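Local coordinates for protein putative arylalkylamine N-Acetyltransferase 7 (PDB 4FD7) that probably transfers an acetyl group from acetyl-CoA to the amine nitrogen of arylalkylamines, as a GNAT-fold N-acetyltransferase of the yellow fever mosquito, at residues A[42-47]-A[96-101]; A[33-38]-A[86-91]; A[205-210]-A[229-234]. All coordinates share one frame; numbering follows the deposited sequence.

How the interactions relate
From the N terminus, strand 28-35 runs into helix 41-55, further helices follow, and the chain returns as strand 88-92 and then strand 98-108. Interaction 2 closes the first loop by pairing 33-38 with 86-91 edge to edge in the five-stranded antiparallel sheet. Interaction 1 starts and ends a little later, so the two cross: it lays 42-47 on 96-101, one strand further across the same sheet. Their centres are about 9 Å apart, and Val99 and Gly100 bond to Cys90 between them. Interaction 3 comes later in series, closing a shorter loop, 205-210 to 229-234, in the three-stranded sheet, with its centre about 26 Å from that of interaction 2.

Interaction 1 (A[42-47]-A[96-101])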
loop_
_atom_site.group_PDB
_atom_site.type_symbol
_atom_site.label_atom_id
_atom_site.label_comp_id
_atom_site.label_asym_id
_atom_site.label_seq_id
_atom_site.Cartn_x
_atom_site.Cartn_y
_atom_site.Cartn_z
ATOM N N GLU A 42 3.040 9.256 -13.511
ATOM C CA GLU A 42 3.865 10.242 -12.815
ATOM C C GLU A 42 3.013 11.003 -11.806
ATOM O O GLU A 42 3.487 11.274 -10.689
ATOM C CB GLU A 42 4.619 11.199 -13.751
ATOM C CG GLU A 42 5.715 12.025 -13.023
ATOM C CD GLU A 42 6.981 11.220 -12.673
ATOM O OE1 GLU A 42 7.269 10.216 -13.363
ATOM O OE2 GLU A 42 7.693 11.600 -11.711
ATOM N N ASP A 43 1.752 11.287 -12.155
ATOM C CA ASP A 43 0.904 12.022 -11.231
ATOM C C ASP A 43 0.821 11.220 -9.939
ATOM O O ASP A 43 1.002 11.766 -8.839
ATOM C CB ASP A 43 -0.486 12.281 -11.834
ATOM C CG ASP A 43 -0.453 13.307 -12.955
ATOM O OD1 ASP A 43 0.509 14.095 -13.006
ATOM O OD2 ASP A 43 -1.398 13.334 -13.773
ATOM N N ALA A 44 0.651 9.900 -10.094
ATOM C CA ALA A 44 0.546 9.014 -8.942
ATOM C C ALA A 44 1.818 9.092 -8.112
ATOM O O ALA A 44 1.763 9.247 -6.884
ATOM C CB ALA A 44 0.281 7.587 -9.386
ATOM N N ILE A 45 2.957 9.014 -8.799
ATOM C CA ILE A 45 4.242 9.069 -8.128
ATOM C C ILE A 45 4.297 10.363 -7.329
ATOM O O ILE A 45 4.625 10.354 -6.133
ATOM C CB ILE A 45 5.398 8.991 -9.145
ATOM C CG1 ILE A 45 5.485 7.583 -9.735
ATOM C CG2 ILE A 45 6.729 9.426 -8.507
ATOM C CD1 ILE A 45 5.643 6.508 -8.708
ATOM N N ARG A 46 3.900 11.470 -7.957
ATOM C CA ARG A 46 3.993 12.745 -7.271
ATOM C C ARG A 46 3.063 12.777 -6.067
ATOM O O ARG A 46 3.448 13.246 -4.989
ATOM C CB ARG A 46 3.776 13.909 -8.244
ATOM C CG ARG A 46 5.044 14.204 -9.031
ATOM C CD ARG A 46 4.823 14.917 -10.367
ATOM N NE ARG A 46 6.077 14.944 -11.123
ATOM C CZ ARG A 46 6.298 15.680 -12.214
ATOM N NH1 ARG A 46 5.351 16.459 -12.717
ATOM N NH2 ARG A 46 7.484 15.640 -12.804
ATOM N N HIS A 47 1.876 12.196 -6.229
ATOM C CA HIS A 47 0.931 12.141 -5.131
ATOM C C HIS A 47 1.581 11.363 -3.987
ATOM O O HIS A 47 1.560 11.803 -2.832
ATOM C CB HIS A 47 -0.352 11.458 -5.604
ATOM C CG HIS A 47 -1.442 11.429 -4.590
ATOM N ND1 HIS A 47 -1.459 10.542 -3.536
ATOM C CD2 HIS A 47 -2.594 12.138 -4.502
ATOM C CE1 HIS A 47 -2.553 10.727 -2.826
ATOM N NE2 HIS A 47 -3.261 11.688 -3.399
ATOM N N ASP A 96 -10.616 14.922 -12.442
ATOM C CA ASP A 96 -9.539 14.030 -12.847
ATOM C C ASP A 96 -8.405 14.023 -11.827
ATOM O O ASP A 96 -7.370 13.375 -12.018
ATOM C CB ASP A 96 -9.034 14.424 -14.235
ATOM C CG ASP A 96 -10.093 14.254 -15.299
ATOM O OD1 ASP A 96 -10.425 13.096 -15.617
ATOM O OD2 ASP A 96 -10.596 15.270 -15.820
ATOM N N GLU A 97 -8.625 14.724 -10.723
ATOM C CA GLU A 97 -7.600 14.864 -9.700
ATOM C C GLU A 97 -7.487 13.603 -8.848
ATOM O O GLU A 97 -8.501 13.032 -8.433
ATOM C CB GLU A 97 -7.932 16.063 -8.818
ATOM C CG GLU A 97 -6.773 16.610 -8.038
ATOM C CD GLU A 97 -7.150 17.888 -7.331
ATOM O OE1 GLU A 97 -7.273 18.926 -8.012
ATOM O OE2 GLU A 97 -7.350 17.844 -6.099
ATOM N N ILE A 98 -6.259 13.172 -8.581
ATOM C CA ILE A 98 -6.055 11.967 -7.772
ATOM C C ILE A 98 -6.488 12.177 -6.320
ATOM O O ILE A 98 -5.992 13.079 -5.635
ATOM C CB ILE A 98 -4.593 11.482 -7.809
ATOM C CG1 ILE A 98 -4.240 10.986 -9.210
ATOM C CG2 ILE A 98 -4.367 10.380 -6.754
ATOM C CD1 ILE A 98 -2.776 10.656 -9.390
ATOM N N VAL A 99 -7.414 11.347 -5.846
ATOM C CA VAL A 99 -7.844 11.431 -4.450
ATOM C C VAL A 99 -6.927 10.585 -3.572
ATOM O O VAL A 99 -6.421 11.049 -2.546
ATOM C CB VAL A 99 -9.301 10.985 -4.254
ATOM C CG1 VAL A 99 -9.665 11.000 -2.784
ATOM C CG2 VAL A 99 -10.256 11.897 -5.038
ATOM N N GLY A 100 -6.728 9.339 -3.983
ATOM C CA GLY A 100 -5.804 8.451 -3.311
ATOM C C GLY A 100 -5.175 7.488 -4.298
ATOM O O GLY A 100 -5.658 7.329 -5.415
ATOM N N VAL A 101 -4.080 6.853 -3.895
ATOM C CA VAL A 101 -3.430 5.860 -4.739
ATOM C C VAL A 101 -2.810 4.764 -3.865
ATOM O O VAL A 101 -2.459 5.003 -2.716
ATOM C CB VAL A 101 -2.435 6.512 -5.767
ATOM C CG1 VAL A 101 -1.542 7.523 -5.111
ATOM C CG2 VAL A 101 -1.602 5.477 -6.507
#
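The imidazole of His47 lies over Ile98, whose CG2 sits above one ring face, 3.8 Å from the ring centroid in a CH-pi contact. CG2 is nearest the CD2 corner, with Ile98 CG2 to His47 CD2 at 3.4 Å. Chi1 of -176° puts CG of His47 anti to the backbone N, on the strand side of helix 41-55. His47 ND1 lies 3.4 Å from Val101 CG1, while NE2 comes near a backbone carbonyl that lies oblique to the ring. That bond, His47 NE2 to Val99 O at 3.3 Å, is weak and bent, 137° at the hydrogen. One turn earlier the packing is purely van der Waals: Ile98 CD1 reaches the helix backbone, 3.6 Å from Ala44 N, and also touches Asp43 CB. Ala44 CB meets Val101 CG2 at 4.0 Å. The carboxylate of Asp43 is engaged elsewhere, by Arg40, and Tyr51 meets the His47 ring edge-to-face. Helix and strand axes run at 75° to each other, 8.8 Å apart at their closest. Apolar contact thus carries most of this buried joint; the weak NE2 bond is consistent with a proton on that nitrogen but is too poor to settle it.

Interaction 2 (A[33-38]-A[86-91]); sequences VQDLPE and MSLVCF
Two neighbouring antiparallel strands of the five-stranded sheet, 28-35 and 88-92, meet here. Gln34 and Val89 form the hydrogen-bonded pair, Gln34 N to Val89 O and Val89 N to Gln34 O both 2.9 Å. Beyond Asp35 the first strand ends, yet one more bond follows, Leu36 N to Ser87 O at 3.0 Å. A water donates to the same Ser87 O and to Asp35 OD1, bridging the end of strand 28-35 to the loop that leads into strand 88-92; Asp35 is also held by Arg5, Ser13 and Trp15. Gln34 and Val89 point the same way, their side chains touching through Gln34 CG and Val89 CG1. The Gln34 amide ends at the edge of the Phe91 ring, planes 88° apart, with Gln34 OE1 3.8 Å from Phe91 CD2. Its rotation is fixed at both ends: NE2 donates to Asp35 O at 3.0 Å within the amide plane, and OE1 accepts from Arg32. Leu36 crosses Val89 at about a right angle, Leu36 CD1 to Val89 CB 3.8 Å. Such antiparallel pairing of early strands, with helices in the connection between them, is typical of the N-terminal half of the GNAT fold.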
loop_
_atom_site.group_PDB
_atom_site.type_symbol
_atom_site.label_atom_id
_atom_site.label_comp_id
_atom_site.label_asym_id
_atom_site.label_seq_id
_atom_site.Cartn_x
_atom_site.Cartn_y
_atom_site.Cartn_z
ATOM N N VAL A 33 -12.811 3.594 -7.504
ATOM C CA VAL A 33 -11.459 3.053 -7.432
ATOM C C VAL A 33 -11.246 2.211 -8.694
ATOM O O VAL A 33 -12.073 1.349 -9.023
ATOM C CB VAL A 33 -11.253 2.156 -6.203
ATOM C CG1 VAL A 33 -9.753 1.814 -6.053
ATOM C CG2 VAL A 33 -11.794 2.825 -4.937
ATOM N N GLN A 34 -10.158 2.474 -9.409
ATOM C CA GLN A 34 -9.932 1.830 -10.700
ATOM C C GLN A 34 -8.460 1.589 -10.968
ATOM O O GLN A 34 -7.602 2.101 -10.245
ATOM C CB GLN A 34 -10.489 2.699 -11.832
ATOM C CG GLN A 34 -9.821 4.079 -11.939
ATOM C CD GLN A 34 -10.072 4.749 -13.281
ATOM O OE1 GLN A 34 -11.064 5.454 -13.466
ATOM N NE2 GLN A 34 -9.164 4.545 -14.215
ATOM N N ASP A 35 -8.177 0.811 -12.014
ATOM C CA ASP A 35 -6.800 0.656 -12.491
ATOM C C ASP A 35 -6.203 2.028 -12.747
ATOM O O ASP A 35 -6.876 2.920 -13.280
ATOM C CB ASP A 35 -6.748 -0.119 -13.807
ATOM C CG ASP A 35 -7.051 -1.584 -13.646
ATOM O OD1 ASP A 35 -6.598 -2.202 -12.653
ATOM O OD2 ASP A 35 -7.739 -2.126 -14.546
ATOM N N LEU A 36 -4.945 2.206 -12.362
ATOM C CA LEU A 36 -4.247 3.463 -12.592
ATOM C C LEU A 36 -3.814 3.539 -14.052
ATOM O O LEU A 36 -3.005 2.722 -14.493
ATOM C CB LEU A 36 -3.012 3.539 -11.683
ATOM C CG LEU A 36 -2.113 4.751 -11.922
ATOM C CD1 LEU A 36 -2.809 6.029 -11.463
ATOM C CD2 LEU A 36 -0.761 4.589 -11.206
ATOM N N PRO A 37 -4.366 4.505 -14.819
ATOM C CA PRO A 37 -4.006 4.630 -16.235
ATOM C C PRO A 37 -2.536 4.967 -16.403
ATOM O O PRO A 37 -1.965 5.683 -15.575
ATOM C CB PRO A 37 -4.883 5.801 -16.724
ATOM C CG PRO A 37 -6.033 5.854 -15.757
ATOM C CD PRO A 37 -5.415 5.469 -14.432
ATOM N N GLU A 38 -1.921 4.459 -17.462
ATOM C CA GLU A 38 -0.497 4.709 -17.674
ATOM C C GLU A 38 -0.161 6.206 -17.703
ATOM O O GLU A 38 0.836 6.633 -17.127
ATOM C CB GLU A 38 -0.006 4.011 -18.940
ATOM C CG GLU A 38 -0.093 2.476 -18.879
ATOM C CD GLU A 38 1.268 1.810 -19.000
ATOM O OE1 GLU A 38 2.267 2.548 -19.162
ATOM O OE2 GLU A 38 1.348 0.556 -18.921
ATOM N N MET A 86 -1.126 -3.192 -11.731
ATOM C CA MET A 86 -1.947 -3.666 -10.635
ATOM C C MET A 86 -2.270 -2.540 -9.672
ATOM O O MET A 86 -3.049 -2.737 -8.743
ATOM C CB MET A 86 -1.267 -4.836 -9.898
ATOM C CG MET A 86 -1.158 -6.127 -10.740
ATOM S SD MET A 86 -2.755 -6.906 -11.109
ATOM C CE MET A 86 -3.238 -7.474 -9.482
ATOM N N SER A 87 -1.702 -1.359 -9.888
ATOM C CA SER A 87 -1.890 -0.280 -8.918
ATOM C C SER A 87 -3.255 0.399 -9.023
ATOM O O SER A 87 -3.821 0.519 -10.109
ATOM C CB SER A 87 -0.746 0.736 -8.966
ATOM O OG SER A 87 0.476 0.096 -8.625
ATOM N N LEU A 88 -3.769 0.840 -7.877
ATOM C CA LEU A 88 -5.142 1.335 -7.818
ATOM C C LEU A 88 -5.239 2.829 -7.502
ATOM O O LEU A 88 -4.439 3.352 -6.736
ATOM C CB LEU A 88 -5.928 0.516 -6.800
ATOM C CG LEU A 88 -6.128 -0.955 -7.188
ATOM C CD1 LEU A 88 -6.806 -1.721 -6.066
ATOM C CD2 LEU A 88 -6.959 -1.027 -8.466
ATOM N N VAL A 89 -6.222 3.515 -8.094
ATOM C CA VAL A 89 -6.348 4.958 -7.900
ATOM C C VAL A 89 -7.805 5.319 -7.631
ATOM O O VAL A 89 -8.715 4.672 -8.162
ATOM C CB VAL A 89 -5.811 5.754 -9.125
ATOM C CG1 VAL A 89 -6.614 5.460 -10.414
ATOM C CG2 VAL A 89 -5.823 7.258 -8.854
ATOM N N CYS A 90 -8.022 6.332 -6.795
ATOM C CA CYS A 90 -9.374 6.792 -6.480
ATOM C C CYS A 90 -9.621 8.162 -7.099
ATOM O O CYS A 90 -8.790 9.079 -6.985
ATOM C CB CYS A 90 -9.583 6.867 -4.952
ATOM S SG CYS A 90 -11.224 7.438 -4.387
ATOM N N PHE A 91 -10.765 8.294 -7.765
ATOM C CA PHE A 91 -11.189 9.597 -8.297
ATOM C C PHE A 91 -12.566 9.932 -7.768
ATOM O O PHE A 91 -13.373 9.045 -7.526
ATOM C CB PHE A 91 -11.272 9.585 -9.831
ATOM C CG PHE A 91 -9.955 9.371 -10.527
ATOM C CD1 PHE A 91 -8.927 10.301 -10.418
ATOM C CD2 PHE A 91 -9.755 8.244 -11.319
ATOM C CE1 PHE A 91 -7.705 10.102 -11.092
ATOM C CE2 PHE A 91 -8.542 8.033 -11.985
ATOM C CZ PHE A 91 -7.518 8.962 -11.873
HETATM O O HOH W 1 -3.886 -1.364 -12.365
#

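Interaction 3 (A[205-210]-A[229-234])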
loop_
_atom_site.group_PDB
_atom_site.type_symbol
_atom_site.label_atom_id
_atom_site.label_comp_id
_atom_site.label_asym_id
_atom_site.label_seq_id
_atom_site.Cartn_x
_atom_site.Cartn_y
_atom_site.Cartn_z
ATOM N N ASP A 205 -1.911 -11.194 10.848
ATOM C CA ASP A 205 -1.025 -12.353 10.721
ATOM C C ASP A 205 0.056 -12.236 11.770
ATOM O O ASP A 205 0.395 -13.200 12.476
ATOM C CB ASP A 205 -0.304 -12.378 9.375
ATOM C CG ASP A 205 -1.218 -12.148 8.198
ATOM O OD1 ASP A 205 -2.052 -13.027 7.901
ATOM O OD2 ASP A 205 -1.050 -11.097 7.535
ATOM N N PHE A 206 0.632 -11.044 11.840
ATOM C CA PHE A 206 1.762 -10.869 12.740
ATOM C C PHE A 206 1.775 -9.439 13.197
ATOM O O PHE A 206 1.492 -8.537 12.415
ATOM C CB PHE A 206 3.070 -11.211 12.022
ATOM C CG PHE A 206 4.289 -11.143 12.905
ATOM C CD1 PHE A 206 4.555 -12.145 13.815
ATOM C CD2 PHE A 206 5.162 -10.070 12.830
ATOM C CE1 PHE A 206 5.684 -12.084 14.635
ATOM C CE2 PHE A 206 6.286 -10.007 13.641
ATOM C CZ PHE A 206 6.545 -11.021 14.546
ATOM N N THR A 207 2.086 -9.226 14.470
ATOM C CA THR A 207 2.121 -7.868 14.965
ATOM C C THR A 207 3.327 -7.671 15.867
ATOM O O THR A 207 3.723 -8.584 16.611
ATOM C CB THR A 207 0.783 -7.468 15.646
ATOM O OG1 THR A 207 0.853 -6.099 16.057
ATOM C CG2 THR A 207 0.490 -8.344 16.844
ATOM N N ILE A 208 3.929 -6.485 15.779
ATOM C CA ILE A 208 5.150 -6.233 16.540
ATOM C C ILE A 208 5.391 -4.723 16.632
ATOM O O ILE A 208 5.182 -4.023 15.658
ATOM C CB ILE A 208 6.369 -6.970 15.901
ATOM C CG1 ILE A 208 7.606 -6.854 16.807
ATOM C CG2 ILE A 208 6.654 -6.474 14.468
ATOM C CD1 ILE A 208 8.885 -7.466 16.224
ATOM N N THR A 209 5.795 -4.209 17.791
ATOM C CA THR A 209 5.990 -2.763 17.900
ATOM C C THR A 209 7.297 -2.350 17.238
ATOM O O THR A 209 8.180 -3.175 17.020
ATOM C CB THR A 209 6.001 -2.253 19.362
ATOM O OG1 THR A 209 7.067 -2.878 20.090
ATOM C CG2 THR A 209 4.677 -2.543 20.050
ATOM N N TYR A 210 7.408 -1.072 16.899
ATOM C CA TYR A 210 8.673 -0.549 16.405
ATOM C C TYR A 210 9.775 -0.623 17.479
ATOM O O TYR A 210 10.947 -0.875 17.163
ATOM C CB TYR A 210 8.478 0.848 15.819
ATOM C CG TYR A 210 7.573 0.797 14.598
ATOM C CD1 TYR A 210 8.034 0.299 13.388
ATOM C CD2 TYR A 210 6.243 1.198 14.675
ATOM C CE1 TYR A 210 7.199 0.227 12.270
ATOM C CE2 TYR A 210 5.411 1.132 13.577
ATOM C CZ TYR A 210 5.895 0.650 12.377
ATOM O OH TYR A 210 5.057 0.581 11.287
ATOM N N PHE A 229 2.190 -0.261 16.789
ATOM C CA PHE A 229 2.324 -1.588 16.198
ATOM C C PHE A 229 2.516 -1.551 14.679
ATOM O O PHE A 229 1.985 -0.678 13.987
ATOM C CB PHE A 229 1.117 -2.458 16.574
ATOM C CG PHE A 229 1.204 -3.043 17.954
ATOM C CD1 PHE A 229 0.754 -2.337 19.051
ATOM C CD2 PHE A 229 1.761 -4.296 18.152
ATOM C CE1 PHE A 229 0.852 -2.880 20.320
ATOM C CE2 PHE A 229 1.855 -4.844 19.420
ATOM C CZ PHE A 229 1.392 -4.133 20.504
ATOM N N CYS A 230 3.314 -2.494 14.183
ATOM C CA CYS A 230 3.500 -2.755 12.767
ATOM C C CYS A 230 2.823 -4.100 12.550
ATOM O O CYS A 230 3.174 -5.085 13.219
ATOM C CB CYS A 230 4.994 -2.864 12.463
ATOM S SG CYS A 230 5.437 -3.091 10.733
ATOM N N LYS A 231 1.822 -4.144 11.673
ATOM C CA LYS A 231 1.049 -5.379 11.539
ATOM C C LYS A 231 1.009 -5.913 10.116
ATOM O O LYS A 231 0.592 -5.205 9.212
ATOM C CB LYS A 231 -0.388 -5.162 12.021
ATOM C CG LYS A 231 -0.522 -4.709 13.460
ATOM C CD LYS A 231 -1.976 -4.744 13.910
ATOM C CE LYS A 231 -2.160 -4.106 15.279
ATOM N NZ LYS A 231 -3.584 -4.158 15.735
ATOM N N TYR A 232 1.329 -7.193 9.943
ATOM C CA TYR A 232 1.137 -7.847 8.658
ATOM C C TYR A 232 -0.275 -8.438 8.712
ATOM O O TYR A 232 -0.611 -9.176 9.637
ATOM C CB TYR A 232 2.184 -8.927 8.401
ATOM C CG TYR A 232 2.662 -8.951 6.966
ATOM C CD1 TYR A 232 3.728 -8.161 6.558
ATOM C CD2 TYR A 232 2.037 -9.749 6.019
ATOM C CE1 TYR A 232 4.164 -8.175 5.249
ATOM C CE2 TYR A 232 2.468 -9.769 4.706
ATOM C CZ TYR A 232 3.531 -8.981 4.327
ATOM O OH TYR A 232 3.964 -8.996 3.021
ATOM N N MET A 233 -1.098 -8.093 7.730
ATOM C CA MET A 233 -2.512 -8.481 7.705
ATOM C C MET A 233 -2.885 -9.086 6.346
ATOM O O MET A 233 -2.345 -8.682 5.292
ATOM C CB MET A 233 -3.416 -7.299 8.064
ATOM C CG MET A 233 -3.035 -6.594 9.366
ATOM S SD MET A 233 -4.054 -5.122 9.617
ATOM C CE MET A 233 -5.636 -5.890 9.971
ATOM N N SER A 234 -3.799 -10.057 6.373
ATOM C CA SER A 234 -4.167 -10.793 5.155
ATOM C C SER A 234 -5.673 -10.913 4.901
ATOM O O SER A 234 -6.478 -10.959 5.826
ATOM C CB SER A 234 -3.496 -12.183 5.133
ATOM O OG SER A 234 -3.817 -12.957 6.273
#
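Asp205 and Phe206 both face Tyr232 across antiparallel strands 203-209 and 229-236, forming a classic beta bulge. Tyr232 O accepts from Asp205 N at 2.7 Å and from Phe206 N at 3.1 Å. Tyr232 N returns a bond to Phe206 O, and further along Ile208 and Cys230 form a second hydrogen-bonded pair. The polar side-chain contact lies at the bulge: Ser234 OG donates to Asp205 OD1, but the modelled 2.4 Å is shorter than a normal hydrogen bond, so its exact geometry is doubtful. Arg141 adds a salt bridge to OD1, while Tyr142 bonds to the serine hydroxyl.

Aromatic contacts gather toward the other end. Thr209 CG2 stands over the centre of the Phe229 ring, 3.6 Å from its centroid and 10° off the normal. Thr209 OG1 meanwhile caps the following helix at Glu212 N; chi1 of 60° sets it between the backbone N and carbonyl carbon. The Tyr210 ring packs obliquely on Cys230, with Tyr210 CZ to Cys230 CB at 3.6 Å and the sulfur in a sulfur-aromatic contact.

Apart from the stacking, Thr207 OG1, buried with no polar partner, lies 2.9 Å from Phe229 CD2 and 3.3 Å from Lys231 CG.

Strand 229-236, inserted between 183-188 and 203-209, completes a three-stranded antiparallel sheet consistent with the C-terminal part of the GNAT fold. Cys230 and Tyr232 pack on helix 120-136, whereas Lys231 and Met233 touch helix 191-200.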